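Local coordinates for protein HIRA (Homo sapiens, PDB 5YJE) that cooperates with ASF1A in replication-independent chromatin assembly, this chain being the C-terminal part of the histone chaperone subunit, which forms trimers, at residues 97-102 and 106-111; 145-150 and 155-160; 303-308 and 350-355; 295-300 and 314-319. All blocks are in the same frame, centred on the assembly; numbering follows the deposited sequence.

Interaction 1: residues 97-102 and 106-111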
loop_
_atom_site.group_PDB
_atom_site.type_symbol
_atom_site.label_atom_id
_atom_site.label_comp_id
_atom_site.label_asym_id
_atom_site.label_seq_id
_atom_site.Cartn_x
_atom_site.Cartn_y
_atom_site.Cartn_z
ATOM N N LEU B 97 -22.977 -12.611 -14.904
ATOM C CA LEU B 97 -23.673 -13.085 -13.712
ATOM C C LEU B 97 -24.392 -11.957 -12.987
ATOM O O LEU B 97 -25.554 -12.115 -12.596
ATOM C CB LEU B 97 -22.689 -13.767 -12.763
ATOM C CG LEU B 97 -22.097 -15.081 -13.251
ATOM C CD1 LEU B 97 -21.009 -15.640 -12.285
ATOM C CD2 LEU B 97 -23.250 -16.083 -13.470
ATOM N N THR B 98 -23.736 -10.812 -12.792
ATOM C CA THR B 98 -24.468 -9.696 -12.199
ATOM C C THR B 98 -23.877 -8.407 -12.735
ATOM O O THR B 98 -22.906 -8.416 -13.489
ATOM C CB THR B 98 -24.465 -9.732 -10.644
ATOM O OG1 THR B 98 -25.236 -8.638 -10.137
ATOM C CG2 THR B 98 -23.054 -9.609 -10.034
ATOM N N ALA B 99 -24.453 -7.287 -12.316
ATOM C CA ALA B 99 -24.051 -6.004 -12.864
ATOM C C ALA B 99 -24.411 -4.903 -11.877
ATOM O O ALA B 99 -25.268 -5.079 -11.013
ATOM C CB ALA B 99 -24.712 -5.760 -14.229
ATOM N N ALA B 100 -23.734 -3.762 -12.013
ATOM C CA ALA B 100 -24.045 -2.568 -11.230
ATOM C C ALA B 100 -23.621 -1.358 -12.050
ATOM O O ALA B 100 -22.958 -1.492 -13.080
ATOM C CB ALA B 100 -23.361 -2.591 -9.854
ATOM N N GLY B 101 -24.013 -0.171 -11.605
ATOM C CA GLY B 101 -23.718 1.024 -12.370
ATOM C C GLY B 101 -24.053 2.285 -11.608
ATOM O O GLY B 101 -24.872 2.285 -10.683
ATOM N N SER B 102 -23.405 3.371 -12.022
ATOM C CA SER B 102 -23.615 4.678 -11.421
ATOM C C SER B 102 -23.791 5.706 -12.530
ATOM O O SER B 102 -23.964 5.348 -13.696
ATOM C CB SER B 102 -22.441 5.060 -10.519
ATOM O OG SER B 102 -21.239 5.192 -11.272
ATOM N N VAL B 106 -20.529 1.523 -15.577
ATOM C CA VAL B 106 -21.339 0.320 -15.539
ATOM C C VAL B 106 -20.347 -0.817 -15.447
ATOM O O VAL B 106 -19.379 -0.852 -16.208
ATOM C CB VAL B 106 -22.218 0.169 -16.801
ATOM C CG1 VAL B 106 -22.832 -1.211 -16.855
ATOM C CG2 VAL B 106 -23.285 1.240 -16.861
ATOM N N CYS B 107 -20.552 -1.737 -14.530
ATOM C CA CYS B 107 -19.626 -2.850 -14.459
ATOM C C CYS B 107 -20.406 -4.142 -14.400
ATOM O O CYS B 107 -21.558 -4.171 -13.962
ATOM C CB CYS B 107 -18.685 -2.729 -13.262
ATOM S SG CYS B 107 -19.581 -2.392 -11.798
ATOM N N VAL B 108 -19.771 -5.207 -14.880
ATOM C CA VAL B 108 -20.395 -6.517 -14.948
ATOM C C VAL B 108 -19.420 -7.523 -14.377
ATOM O O VAL B 108 -18.202 -7.405 -14.566
ATOM C CB VAL B 108 -20.816 -6.925 -16.389
ATOM C CG1 VAL B 108 -21.977 -6.047 -16.900
ATOM C CG2 VAL B 108 -19.653 -6.866 -17.321
ATOM N N ALA B 109 -19.956 -8.512 -13.677
ATOM C CA ALA B 109 -19.163 -9.643 -13.241
ATOM C C ALA B 109 -19.658 -10.886 -13.966
ATOM O O ALA B 109 -20.871 -11.111 -14.083
ATOM C CB ALA B 109 -19.211 -9.820 -11.717
ATOM N N CYS B 110 -18.687 -11.663 -14.443
ATOM C CA CYS B 110 -18.835 -12.772 -15.361
ATOM C C CYS B 110 -18.221 -14.020 -14.754
ATOM O O CYS B 110 -17.288 -13.950 -13.943
ATOM C CB CYS B 110 -18.138 -12.490 -16.719
ATOM S SG CYS B 110 -18.651 -10.956 -17.542
ATOM N N GLU B 111 -18.729 -15.166 -15.219
ATOM C CA GLU B 111 -18.135 -16.467 -14.933
ATOM C C GLU B 111 -16.650 -16.451 -15.257
ATOM O O GLU B 111 -16.202 -15.621 -16.062
ATOM C CB GLU B 111 -18.824 -17.570 -15.730
ATOM C CG GLU B 111 -20.312 -17.694 -15.484
ATOM C CD GLU B 111 -20.923 -18.811 -16.312
ATOM O OE1 GLU B 111 -20.568 -18.931 -17.510
ATOM O OE2 GLU B 111 -21.737 -19.584 -15.761
#

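Interaction 2: residues 145-150 and 155-160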
loop_
_atom_site.group_PDB
_atom_site.type_symbol
_atom_site.label_atom_id
_atom_site.label_comp_id
_atom_site.label_asym_id
_atom_site.label_seq_id
_atom_site.Cartn_x
_atom_site.Cartn_y
_atom_site.Cartn_z
ATOM N N VAL B 145 -15.982 1.189 -7.702
ATOM C CA VAL B 145 -16.560 -0.122 -7.945
ATOM C C VAL B 145 -16.158 -1.016 -6.792
ATOM O O VAL B 145 -14.975 -1.096 -6.445
ATOM C CB VAL B 145 -16.098 -0.722 -9.291
ATOM C CG1 VAL B 145 -16.656 -2.142 -9.461
ATOM C CG2 VAL B 145 -16.550 0.170 -10.445
ATOM N N MET B 146 -17.141 -1.675 -6.198
ATOM C CA MET B 146 -16.939 -2.557 -5.062
ATOM C C MET B 146 -17.403 -3.958 -5.441
ATOM O O MET B 146 -18.519 -4.135 -5.923
ATOM C CB MET B 146 -17.693 -2.042 -3.832
ATOM C CG MET B 146 -17.554 -2.942 -2.617
ATOM S SD MET B 146 -18.243 -2.271 -1.072
ATOM C CE MET B 146 -19.992 -2.257 -1.319
ATOM N N ALA B 147 -16.547 -4.945 -5.227
ATOM C CA ALA B 147 -16.887 -6.339 -5.446
ATOM C C ALA B 147 -16.786 -7.102 -4.127
ATOM O O ALA B 147 -15.753 -7.043 -3.445
ATOM C CB ALA B 147 -15.969 -6.956 -6.504
ATOM N N LEU B 148 -17.863 -7.801 -3.768
ATOM C CA LEU B 148 -17.891 -8.743 -2.650
ATOM C C LEU B 148 -17.928 -10.157 -3.221
ATOM O O LEU B 148 -18.849 -10.496 -3.973
ATOM C CB LEU B 148 -19.114 -8.509 -1.754
ATOM C CG LEU B 148 -19.056 -7.660 -0.473
ATOM C CD1 LEU B 148 -18.976 -6.172 -0.752
ATOM C CD2 LEU B 148 -20.275 -7.936 0.372
ATOM N N THR B 149 -16.955 -10.980 -2.854
ATOM C CA THR B 149 -16.785 -12.288 -3.466
ATOM C C THR B 149 -17.330 -13.408 -2.579
ATOM O O THR B 149 -17.610 -13.234 -1.389
ATOM C CB THR B 149 -15.309 -12.550 -3.799
ATOM O OG1 THR B 149 -14.536 -12.604 -2.590
ATOM C CG2 THR B 149 -14.755 -11.467 -4.715
ATOM N N ALA B 150 -17.488 -14.586 -3.197
ATOM C CA ALA B 150 -17.991 -15.749 -2.467
ATOM C C ALA B 150 -17.149 -16.040 -1.239
ATOM O O ALA B 150 -17.680 -16.412 -0.191
ATOM C CB ALA B 150 -18.021 -16.992 -3.358
ATOM N N SER B 155 -13.528 -5.673 -2.243
ATOM C CA SER B 155 -12.572 -4.846 -2.968
ATOM C C SER B 155 -13.253 -3.576 -3.440
ATOM O O SER B 155 -14.450 -3.564 -3.753
ATOM C CB SER B 155 -11.972 -5.556 -4.178
ATOM O OG SER B 155 -11.174 -6.661 -3.812
ATOM N N VAL B 156 -12.490 -2.493 -3.457
ATOM C CA VAL B 156 -12.977 -1.220 -3.967
ATOM C C VAL B 156 -11.890 -0.642 -4.851
ATOM O O VAL B 156 -10.717 -0.592 -4.465
ATOM C CB VAL B 156 -13.355 -0.218 -2.855
ATOM C CG1 VAL B 156 -13.902 1.076 -3.466
ATOM C CG2 VAL B 156 -14.368 -0.833 -1.886
ATOM N N TRP B 157 -12.276 -0.239 -6.049
ATOM C CA TRP B 157 -11.375 0.410 -6.975
ATOM C C TRP B 157 -11.951 1.759 -7.354
ATOM O O TRP B 157 -13.169 1.910 -7.511
ATOM C CB TRP B 157 -11.156 -0.430 -8.225
ATOM C CG TRP B 157 -10.501 -1.739 -7.981
ATOM C CD1 TRP B 157 -9.157 -1.990 -7.892
ATOM C CD2 TRP B 157 -11.158 -3.005 -7.842
ATOM N NE1 TRP B 157 -8.937 -3.337 -7.686
ATOM C CE2 TRP B 157 -10.150 -3.982 -7.653
ATOM C CE3 TRP B 157 -12.495 -3.405 -7.862
ATOM C CZ2 TRP B 157 -10.445 -5.330 -7.480
ATOM C CZ3 TRP B 157 -12.792 -4.749 -7.689
ATOM C CH2 TRP B 157 -11.773 -5.694 -7.505
ATOM N N ASP B 158 -11.063 2.734 -7.451
ATOM C CA ASP B 158 -11.365 4.024 -8.056
ATOM C C ASP B 158 -11.051 3.854 -9.536
ATOM O O ASP B 158 -9.891 3.910 -9.939
ATOM C CB ASP B 158 -10.526 5.114 -7.391
ATOM C CG ASP B 158 -10.762 6.494 -7.971
ATOM O OD1 ASP B 158 -11.276 6.631 -9.100
ATOM O OD2 ASP B 158 -10.372 7.469 -7.301
ATOM N N VAL B 159 -12.072 3.616 -10.363
ATOM C CA VAL B 159 -11.742 3.364 -11.768
ATOM C C VAL B 159 -11.355 4.655 -12.476
ATOM O O VAL B 159 -10.662 4.608 -13.494
ATOM C CB VAL B 159 -12.879 2.653 -12.536
ATOM C CG1 VAL B 159 -13.224 1.322 -11.873
ATOM C CG2 VAL B 159 -14.078 3.535 -12.635
ATOM N N HIS B 160 -11.766 5.811 -11.956
ATOM C CA HIS B 160 -11.324 7.070 -12.543
ATOM C C HIS B 160 -9.825 7.255 -12.367
ATOM O O HIS B 160 -9.104 7.492 -13.343
ATOM C CB HIS B 160 -12.081 8.245 -11.929
ATOM C CG HIS B 160 -11.778 9.561 -12.579
ATOM N ND1 HIS B 160 -12.289 9.920 -13.811
ATOM C CD2 HIS B 160 -11.018 10.607 -12.167
ATOM C CE1 HIS B 160 -11.857 11.128 -14.128
ATOM N NE2 HIS B 160 -11.084 11.567 -13.148
#

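Interaction 3: residues 303-308 and 350-355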
loop_
_atom_site.group_PDB
_atom_site.type_symbol
_atom_site.label_atom_id
_atom_site.label_comp_id
_atom_site.label_asym_id
_atom_site.label_seq_id
_atom_site.Cartn_x
_atom_site.Cartn_y
_atom_site.Cartn_z
ATOM N N TYR B 303 -18.736 22.180 23.392
ATOM C CA TYR B 303 -18.826 21.475 24.660
ATOM C C TYR B 303 -17.575 21.678 25.497
ATOM O O TYR B 303 -17.667 21.977 26.690
ATOM C CB TYR B 303 -19.064 19.986 24.439
ATOM C CG TYR B 303 -19.390 19.271 25.725
ATOM C CD1 TYR B 303 -20.618 19.470 26.351
ATOM C CD2 TYR B 303 -18.478 18.405 26.327
ATOM C CE1 TYR B 303 -20.933 18.818 27.525
ATOM C CE2 TYR B 303 -18.788 17.749 27.520
ATOM C CZ TYR B 303 -20.014 17.964 28.108
ATOM O OH TYR B 303 -20.351 17.322 29.274
ATOM N N LEU B 304 -16.395 21.480 24.896
ATOM C CA LEU B 304 -15.148 21.674 25.630
ATOM C C LEU B 304 -15.085 23.065 26.242
ATOM O O LEU B 304 -14.600 23.234 27.367
ATOM C CB LEU B 304 -13.935 21.455 24.722
ATOM C CG LEU B 304 -13.691 20.120 24.011
ATOM C CD1 LEU B 304 -12.427 20.197 23.173
ATOM C CD2 LEU B 304 -13.600 19.001 25.019
ATOM N N VAL B 305 -15.580 24.071 25.520
ATOM C CA VAL B 305 -15.606 25.427 26.056
ATOM C C VAL B 305 -16.599 25.530 27.215
ATOM O O VAL B 305 -16.270 26.060 28.284
ATOM C CB VAL B 305 -15.923 26.437 24.937
ATOM C CG1 VAL B 305 -16.348 27.766 25.526
ATOM C CG2 VAL B 305 -14.707 26.623 24.026
ATOM N N ASN B 306 -17.820 25.011 27.024
ATOM C CA ASN B 306 -18.874 25.159 28.029
ATOM C C ASN B 306 -18.464 24.550 29.367
ATOM O O ASN B 306 -18.620 25.180 30.420
ATOM C CB ASN B 306 -20.176 24.519 27.534
ATOM C CG ASN B 306 -20.847 25.332 26.443
ATOM O OD1 ASN B 306 -20.492 26.495 26.229
ATOM N ND2 ASN B 306 -21.824 24.728 25.743
ATOM N N GLU B 307 -17.948 23.319 29.345
ATOM C CA GLU B 307 -17.556 22.608 30.556
ATOM C C GLU B 307 -16.140 22.916 31.003
ATOM O O GLU B 307 -15.718 22.393 32.040
ATOM C CB GLU B 307 -17.692 21.103 30.351
ATOM C CG GLU B 307 -19.013 20.691 29.782
ATOM C CD GLU B 307 -20.151 21.011 30.709
ATOM O OE1 GLU B 307 -21.094 21.695 30.264
ATOM O OE2 GLU B 307 -20.087 20.599 31.889
ATOM N N GLY B 308 -15.400 23.722 30.240
ATOM C CA GLY B 308 -14.053 24.124 30.589
ATOM C C GLY B 308 -13.011 23.029 30.487
ATOM O O GLY B 308 -12.202 22.873 31.406
ATOM N N PRO B 350 -14.900 32.435 17.745
ATOM C CA PRO B 350 -16.121 32.992 18.356
ATOM C C PRO B 350 -16.510 32.290 19.655
ATOM O O PRO B 350 -16.626 32.911 20.722
ATOM C CB PRO B 350 -17.187 32.768 17.272
ATOM C CG PRO B 350 -16.426 32.886 16.002
ATOM C CD PRO B 350 -15.003 32.430 16.273
ATOM N N VAL B 351 -16.701 30.971 19.558
ATOM C CA VAL B 351 -17.156 30.179 20.697
ATOM C C VAL B 351 -16.133 30.222 21.822
ATOM O O VAL B 351 -16.490 30.351 22.998
ATOM C CB VAL B 351 -17.440 28.734 20.244
ATOM C CG1 VAL B 351 -18.393 28.041 21.213
ATOM C CG2 VAL B 351 -17.986 28.724 18.818
ATOM N N ILE B 352 -14.846 30.109 21.481
ATOM C CA ILE B 352 -13.796 30.129 22.494
ATOM C C ILE B 352 -13.731 31.495 23.169
ATOM O O ILE B 352 -13.526 31.599 24.386
ATOM C CB ILE B 352 -12.445 29.741 21.866
ATOM C CG1 ILE B 352 -12.526 28.356 21.232
ATOM C CG2 ILE B 352 -11.332 29.791 22.909
ATOM C CD1 ILE B 352 -11.302 27.985 20.425
ATOM N N GLY B 353 -13.901 32.561 22.390
ATOM C CA GLY B 353 -13.932 33.892 22.962
ATOM C C GLY B 353 -15.122 34.103 23.873
ATOM O O GLY B 353 -15.037 34.866 24.838
ATOM N N GLN B 354 -16.232 33.411 23.601
ATOM C CA GLN B 354 -17.443 33.553 24.404
ATOM C C GLN B 354 -17.252 33.129 25.859
ATOM O O GLN B 354 -18.197 33.248 26.649
ATOM C CB GLN B 354 -18.581 32.745 23.768
ATOM N N ASN B 355 -16.066 32.656 26.235
ATOM C CA ASN B 355 -15.790 32.167 27.579
ATOM C C ASN B 355 -14.585 32.895 28.160
ATOM O O ASN B 355 -13.614 33.178 27.451
ATOM C CB ASN B 355 -15.539 30.660 27.558
ATOM C CG ASN B 355 -15.538 30.044 28.938
ATOM O OD1 ASN B 355 -14.548 30.131 29.670
ATOM N ND2 ASN B 355 -16.641 29.387 29.294
#

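Interaction 4: residues 295-300 and 314-319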
loop_
_atom_site.group_PDB
_atom_site.type_symbol
_atom_site.label_atom_id
_atom_site.label_comp_id
_atom_site.label_asym_id
_atom_site.label_seq_id
_atom_site.Cartn_x
_atom_site.Cartn_y
_atom_site.Cartn_z
ATOM N N HIS B 295 -19.353 19.616 11.378
ATOM C CA HIS B 295 -20.460 19.786 12.307
ATOM C C HIS B 295 -20.117 19.246 13.695
ATOM O O HIS B 295 -20.240 19.957 14.703
ATOM C CB HIS B 295 -21.701 19.087 11.756
ATOM C CG HIS B 295 -22.818 19.007 12.744
ATOM N ND1 HIS B 295 -23.484 20.125 13.197
ATOM C CD2 HIS B 295 -23.362 17.952 13.395
ATOM C CE1 HIS B 295 -24.412 19.760 14.064
ATOM N NE2 HIS B 295 -24.359 18.447 14.202
ATOM N N TRP B 296 -19.687 17.984 13.765
ATOM C CA TRP B 296 -19.423 17.376 15.062
ATOM C C TRP B 296 -18.196 17.972 15.745
ATOM O O TRP B 296 -18.161 18.060 16.978
ATOM C CB TRP B 296 -19.279 15.869 14.906
ATOM C CG TRP B 296 -20.577 15.233 14.682
ATOM C CD1 TRP B 296 -21.029 14.687 13.530
ATOM C CD2 TRP B 296 -21.634 15.089 15.642
ATOM N NE1 TRP B 296 -22.296 14.196 13.707
ATOM C CE2 TRP B 296 -22.694 14.432 14.994
ATOM C CE3 TRP B 296 -21.781 15.453 16.993
ATOM C CZ2 TRP B 296 -23.886 14.126 15.638
ATOM C CZ3 TRP B 296 -22.956 15.148 17.634
ATOM C CH2 TRP B 296 -23.996 14.485 16.962
ATOM N N LEU B 297 -17.183 18.375 14.980
ATOM C CA LEU B 297 -16.057 19.069 15.587
ATOM C C LEU B 297 -16.518 20.363 16.232
ATOM O O LEU B 297 -16.032 20.736 17.306
ATOM C CB LEU B 297 -14.973 19.354 14.551
ATOM C CG LEU B 297 -13.766 20.151 15.067
ATOM C CD1 LEU B 297 -12.924 19.309 16.039
ATOM C CD2 LEU B 297 -12.897 20.705 13.919
ATOM N N LEU B 298 -17.478 21.048 15.607
ATOM C CA LEU B 298 -17.914 22.326 16.154
ATOM C C LEU B 298 -18.786 22.148 17.400
ATOM O O LEU B 298 -18.657 22.909 18.372
ATOM C CB LEU B 298 -18.672 23.124 15.103
ATOM C CG LEU B 298 -17.639 23.522 14.019
ATOM C CD1 LEU B 298 -18.208 24.366 12.852
ATOM C CD2 LEU B 298 -16.351 24.126 14.644
ATOM N N VAL B 299 -19.654 21.132 17.415
ATOM C CA VAL B 299 -20.375 20.797 18.643
ATOM C C VAL B 299 -19.386 20.424 19.745
ATOM O O VAL B 299 -19.504 20.871 20.891
ATOM C CB VAL B 299 -21.371 19.661 18.363
ATOM C CG1 VAL B 299 -21.976 19.176 19.658
ATOM C CG2 VAL B 299 -22.435 20.109 17.359
ATOM N N TYR B 300 -18.394 19.600 19.410
ATOM C CA TYR B 300 -17.442 19.123 20.403
ATOM C C TYR B 300 -16.649 20.271 21.006
ATOM O O TYR B 300 -16.409 20.306 22.220
ATOM C CB TYR B 300 -16.511 18.101 19.756
ATOM C CG TYR B 300 -15.395 17.607 20.642
ATOM C CD1 TYR B 300 -15.663 16.923 21.825
ATOM C CD2 TYR B 300 -14.069 17.798 20.284
ATOM C CE1 TYR B 300 -14.636 16.463 22.634
ATOM C CE2 TYR B 300 -13.041 17.345 21.088
ATOM C CZ TYR B 300 -13.323 16.689 22.254
ATOM O OH TYR B 300 -12.275 16.244 23.024
ATOM N N ARG B 314 -7.057 23.020 24.116
ATOM C CA ARG B 314 -5.703 23.436 23.752
ATOM C C ARG B 314 -5.144 22.536 22.654
ATOM O O ARG B 314 -4.758 23.006 21.581
ATOM C CB ARG B 314 -4.785 23.423 24.978
ATOM N N GLU B 315 -5.121 21.225 22.907
ATOM C CA GLU B 315 -4.663 20.252 21.918
ATOM C C GLU B 315 -5.339 20.446 20.566
ATOM O O GLU B 315 -4.674 20.455 19.519
ATOM C CB GLU B 315 -4.931 18.851 22.451
ATOM C CG GLU B 315 -4.018 17.786 21.927
ATOM C CD GLU B 315 -4.326 16.459 22.561
ATOM O OE1 GLU B 315 -5.459 15.981 22.367
ATOM O OE2 GLU B 315 -3.456 15.912 23.273
ATOM N N ILE B 316 -6.665 20.611 20.566
ATOM C CA ILE B 316 -7.381 20.758 19.301
ATOM C C ILE B 316 -6.961 22.028 18.572
ATOM O O ILE B 316 -6.783 22.029 17.344
ATOM C CB ILE B 316 -8.896 20.717 19.537
ATOM C CG1 ILE B 316 -9.294 19.295 19.910
ATOM C CG2 ILE B 316 -9.657 21.236 18.324
ATOM C CD1 ILE B 316 -10.686 18.982 19.595
ATOM N N CYS B 317 -6.796 23.127 19.310
ATOM C CA CYS B 317 -6.416 24.385 18.677
ATOM C C CYS B 317 -5.007 24.314 18.106
ATOM O O CYS B 317 -4.779 24.736 16.966
ATOM C CB CYS B 317 -6.550 25.535 19.673
ATOM S SG CYS B 317 -8.259 25.820 20.119
ATOM N N LYS B 318 -4.056 23.785 18.887
ATOM C CA LYS B 318 -2.704 23.559 18.382
ATOM C C LYS B 318 -2.725 22.757 17.082
ATOM O O LYS B 318 -2.037 23.104 16.119
ATOM C CB LYS B 318 -1.857 22.848 19.442
ATOM N N ASP B 319 -3.532 21.690 17.032
ATOM C CA ASP B 319 -3.608 20.885 15.817
ATOM C C ASP B 319 -4.176 21.687 14.649
ATOM O O ASP B 319 -3.696 21.568 13.517
ATOM C CB ASP B 319 -4.443 19.627 16.068
#

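Interaction 1: residues 97-102 and 106-111
Ala109 O is gripped twice, by Leu97 N at 2.7 Å and by Thr98 N at 3.2 Å, so two successive residues face one: a classic beta bulge. Leu97 N lies in the carbonyl plane of Ala109, whereas Thr98 N is tilted 17° from it. Ala109 N returns a bond to Thr98 O, and regular antiparallel pairing resumes where Ala100 and Cys107 exchange a close pair of backbone bonds. At the bulge, Leu97 CG lies anti to its carbonyl carbon (chi1 -68°), and the branch crosses the Glu111 chain at about a right angle, Leu97 CD1 meeting Glu111 CG at 3.9 Å. The carboxylate of Glu111 forms a salt bridge with Arg95, and Leu97 lies against the aliphatic part of its chain and its backbone N. An alanine at Leu97 would probably bare the Glu111 methylenes and leave a gap beside the bulge. Ala99 CB rests on Val108 CG1 at 3.8 Å. Gly101 suits its place opposite Val106, because a side chain there would press on Val106 CG2. Ala100 and Cys107 turn to the other face, toward strand 135-141. The bulge and both reciprocal pairs are thus bonded within the hairpin, Val106 and Val108 turn their backbone bonds to strand 114-119, and small apolar residues let both faces pack closely.

Interaction 2: residues 145-150 and 155-160
Backbone hydrogen bonds come in two reciprocal pairs. Val145 and Trp157 exchange theirs nearly straight, with Val145 N reaching Trp157 O at 2.9 Å and both donors lying in the carbonyl planes. Ala147 and Ser155 form the second pair, more bent: Ala147 N approaches Ser155 O with an N-H...O angle of 148°. Between them, at the non-hydrogen-bonded pair of Met146 and Val156, CA-H...O contacts fill in, Met146 CA standing 3.0 Å from Ser155 O. Apolar contacts divide between the faces. On one, Met146 CG, anti to its backbone N (chi1 178°), lies against Val156 CG2 at 3.9 Å before the thioether bends away toward strand 184-187. On the other, Ala147 CB meets the Trp157 ring at its edge, near the ring plane, 4.0 Å from CZ3; alanine is small enough to admit the indole there. Ser155 CB covers part of one indole face, and Val145 CG2 touches Val159 CG1 at 3.8 Å. A polar bond to another chain completes the account: Trp157 NE1 donates to Leu209 O of the second subunit, tying this strand to the trimer. These are the two inner strands of a four-stranded, up-and-down antiparallel sheet, consistent with a beta-propeller blade.

Interaction 3: residues 303-308 and 350-355
Two helix C-termini meet here, and the one carrying Val305, which packs against Val351, Ile352 and Asn355, closes in a Schellman motif. Gly308, the first residue to leave helical geometry, with positive phi (71°), turns its N back to Val305 O at 3.2 Å; glycine adopts this conformation without strain. Val305 is the hub, a branched residue whose two methyls serve different partners. With Val305 CG1 anti to the backbone N (chi1 164°), that methyl reaches both Val351 O and Asn355 CB, the latter at 3.6 Å. Val305 CG2, on the other branch, lies 3.9 Å from Ile352 CG1, and the two side chains cross at about a right angle. Asn355 slides past Val305 in the opposite direction and offers its CB. Its amide ND2 stands 3.5 Å from Val305 O at too poor an angle for a hydrogen bond, while its OD1 accepts from Arg357 N, as in an Asx turn that leads the chain out of helix 341-353. An alanine in place of Val305 would remove both methyls and is likely to open a gap between helix 290-307 and the Ile352 and Asn355 side chains. Leu313 of helix 310-320 touches both Val305 and Ile352, so a third helix borders the contact, while Ile352 also meets Cys317 and Phe358. Away from this contact, Tyr303 and Leu304 of helix 290-307 pack on helix 266-286.

Interaction 4: residues 295-300 and 314-319
Ile316 points its CD1 methyl at the edge of the Tyr300 ring, lying in the ring plane, while the two side chains run obliquely to each other. Ile316 CD1 is nearest Tyr300 CE2, at 3.2 Å, and stands 3.6 Å from Tyr300 CD2, so it meets one lateral side of the phenol and neither of its faces. The shorter of these separations is tight for two carbons, and at this resolution its exact value is doubtful. Tyr300 is brought there by a first torsion that sets CG anti to the backbone N (chi1 175°), directing the ring out of its helix and across to the neighbour. Ile316 answers with CG1 anti to its carbonyl carbon, and its unbranched arm ends in the slender methyl that can approach a ring side-on. One turn earlier, Leu297 CD1 meets Ile316 CD1 at 4.2 Å, so Ile316 is touched by two residues of one helix face. Helices 290-307 and 310-320 follow one another after a short link and run in broadly opposite directions, a helical hairpin, with these apolar side chains spanning the space between its arms; the CA atoms of Leu297 and Ile316 are 9.6 Å apart. A tyrosine suits the place because its polar end has its own mate, OH bonding to Glu278 OE1 on helix 266-286 while ring carbons CD2 and CE2 meet the Ile316 methyl. Arg123 of the third subunit packs on both Tyr300 and Ile316, and it forms a salt bridge with the adjacent Glu315, whose OE1 also bonds to Ser119 of that subunit.

Interactions 1 and 2 are buried strand pairs in neighbouring sheets, touching where Cys107 SG meets Val145 CG1 at 3.8 Å. Interactions 3 and 4 lie on the opposite side of the chain's centre, among helices; the centres of interactions 1 and 3 are about 52 Å apart. Both helical contacts use helix 290-307 and join through Ile352 on Cys317 and Leu304 on Ile316. Chemistry follows the fold: backbone bonds carry the sheet pairs, whereas the helices, bonded internally, meet mainly through apolar side-chain atoms, with Asn355 and a backbone carbonyl also touching in interaction 3. Interaction 3 is only partly buried, interaction 4 fully. Interactions 2 and 4 have other subunits beside them, the second and third respectively; 1 and 3 have none.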